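PDB 3VV3: deseasin MCP-01 from Pseudoalteromonas sp., which degrades collagen as a bacterial serine protease of the subtilisin family, with calcium ions bound to its catalytic domain. Local coordinates for residues D28-A34 with R318-N322. Sequence-based numbering, arbitrary orientation.
Sequences DIDAPEA and RLNVN. With CA (calcium ion), chain D; CA (calcium ion), chain E.
The tight part of the contact centres on I29, wedged between L319 and V321. Its CG2 lies 3.9 Å from L319 CD2, the two side chains running alongside each other in the same direction. CD1 reaches V321 CG1 instead, because chi1 of 71° sets CG1 between the backbone N and the carbonyl carbon and so splits the two branches between the two neighbours. V321 CG1 also meets A34 CB at 3.7 Å. The backbones lock here as well: V321 N donates to I29 O over 2.9 Å. Beyond this apolar patch, L319 and V321 rest on helix 269-284 and I29 on P250, in strand 247-250, outermost of the parallel subtilisin-type sheet within the chain. The contact thus ties an N-terminal calcium-binding loop to the start of the C-terminal helix 321-327, for which N320 is the N-cap.

The R318 guanidinium lies with one face under D28 O, which is off-centre above it, while NH1 donates to L319 O at 2.9 Å; salt bridges to D304 and D232 engage its nitrogens too. A methionine here would probably deprive D304 and D232 of this salt-bridge partner and L319 O of its side-chain donor.

The other, watery side holds the calcium cluster, built by D28 and D30 with D26. D28 OD1 and OD2 bind the calcium ion of chain D, and OD1 accepts from D30 N in an Asx turn. D30 OD1 bridges both ions; OD2 binds that of chain E. N320 ND2 reaches OD2 at 2.9 Å from above the carboxylate plane, with carboxylate and amide turned 73° apart. N322 packs directly, its CG 3.5 Å from E33 CB, while its ND2 turns to water 1, which donates to D30 OD2. E33 reaches the chain D ion's shell through waters 2 and 3, which donate to its carboxylate.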
# COMPACT_ATOMS: atom_id res chain seq x y z
N ASP A 28 22.97 2.83 -2.33
CA ASP A 28 22.62 2.14 -1.10
C ASP A 28 23.08 2.98 0.08
O ASP A 28 23.67 4.04 -0.11
CB ASP A 28 23.22 0.72 -1.05
CG ASP A 28 24.74 0.72 -1.11
OD1 ASP A 28 25.37 1.52 -0.39
OD2 ASP A 28 25.31 -0.10 -1.88
N ILE A 29 22.81 2.51 1.29
CA ILE A 29 23.13 3.29 2.48
C ILE A 29 24.47 2.89 3.11
O ILE A 29 24.82 3.38 4.18
CB ILE A 29 21.98 3.22 3.54
CG1 ILE A 29 21.91 1.84 4.21
CG2 ILE A 29 20.66 3.61 2.90
CD1 ILE A 29 20.93 1.77 5.38
N ASP A 30 25.21 2.03 2.42
CA ASP A 30 26.52 1.58 2.91
C ASP A 30 26.42 0.91 4.29
O ASP A 30 27.22 1.21 5.18
CB ASP A 30 27.52 2.75 2.98
CG ASP A 30 28.12 3.11 1.61
OD1 ASP A 30 28.07 2.28 0.69
OD2 ASP A 30 28.66 4.23 1.47
N ALA A 31 25.46 0.01 4.45
CA ALA A 31 25.25 -0.66 5.73
C ALA A 31 26.41 -1.57 6.15
O ALA A 31 26.82 -1.54 7.31
CB ALA A 31 23.93 -1.43 5.73
N PRO A 32 26.94 -2.39 5.23
CA PRO A 32 28.04 -3.28 5.66
C PRO A 32 29.25 -2.49 6.15
O PRO A 32 29.92 -2.91 7.09
CB PRO A 32 28.38 -4.06 4.39
CG PRO A 32 27.09 -4.04 3.58
CD PRO A 32 26.54 -2.66 3.83
N GLU A 33 29.53 -1.36 5.52
CA GLU A 33 30.61 -0.51 5.97
C GLU A 33 30.28 0.01 7.37
O GLU A 33 31.12 -0.03 8.27
CB GLU A 33 30.82 0.64 4.99
CG GLU A 33 31.42 0.22 3.63
CD GLU A 33 30.42 -0.38 2.65
OE1 GLU A 33 29.21 -0.50 2.98
OE2 GLU A 33 30.85 -0.75 1.53
N ALA A 34 29.06 0.49 7.57
CA ALA A 34 28.65 1.00 8.87
C ALA A 34 28.78 -0.07 9.95
O ALA A 34 29.15 0.22 11.09
CB ALA A 34 27.21 1.55 8.82
N ARG A 318 20.63 11.41 0.06
CA ARG A 318 20.09 10.09 0.27
C ARG A 318 20.86 9.46 1.43
O ARG A 318 22.08 9.53 1.47
CB ARG A 318 20.23 9.24 -1.00
CG ARG A 318 19.54 7.88 -0.93
CD ARG A 318 20.50 6.76 -0.55
NE ARG A 318 21.54 6.59 -1.57
CZ ARG A 318 22.84 6.72 -1.35
NH1 ARG A 318 23.29 7.01 -0.13
NH2 ARG A 318 23.70 6.56 -2.35
N LEU A 319 20.12 8.85 2.36
CA LEU A 319 20.70 8.27 3.57
C LEU A 319 22.00 7.49 3.35
O LEU A 319 22.09 6.65 2.46
CB LEU A 319 19.68 7.34 4.24
CG LEU A 319 20.09 6.61 5.51
CD1 LEU A 319 20.30 7.58 6.67
CD2 LEU A 319 19.03 5.56 5.86
N ASN A 320 22.99 7.77 4.19
CA ASN A 320 24.19 6.95 4.23
C ASN A 320 24.57 6.70 5.67
O ASN A 320 25.08 7.59 6.35
CB ASN A 320 25.34 7.62 3.48
CG ASN A 320 26.53 6.69 3.33
OD1 ASN A 320 27.00 6.11 4.31
ND2 ASN A 320 26.98 6.50 2.09
N VAL A 321 24.31 5.49 6.15
CA VAL A 321 24.44 5.22 7.57
C VAL A 321 25.90 5.04 7.97
O VAL A 321 26.28 5.32 9.11
CB VAL A 321 23.56 4.04 8.05
CG1 VAL A 321 24.02 2.71 7.44
CG2 VAL A 321 23.54 3.98 9.60
N ASN A 322 26.73 4.62 7.01
CA ASN A 322 28.16 4.56 7.30
C ASN A 322 28.68 5.96 7.62
O ASN A 322 29.34 6.16 8.65
CB ASN A 322 28.94 3.96 6.12
CG ASN A 322 30.43 3.84 6.43
OD1 ASN A 322 30.82 3.30 7.46
ND2 ASN A 322 31.27 4.36 5.54
CA CA D . 27.68 0.53 -1.12
CA CA E . 29.07 4.07 -0.94
O HOH W 1 30.39 5.50 3.11
O HOH W 2 29.91 -0.04 -0.80
O HOH W 3 27.41 -1.07 0.88
O HOH W 4 27.83 -1.02 -2.83
O HOH W 5 30.87 2.74 -0.76
O HOH W 6 31.11 5.50 -1.00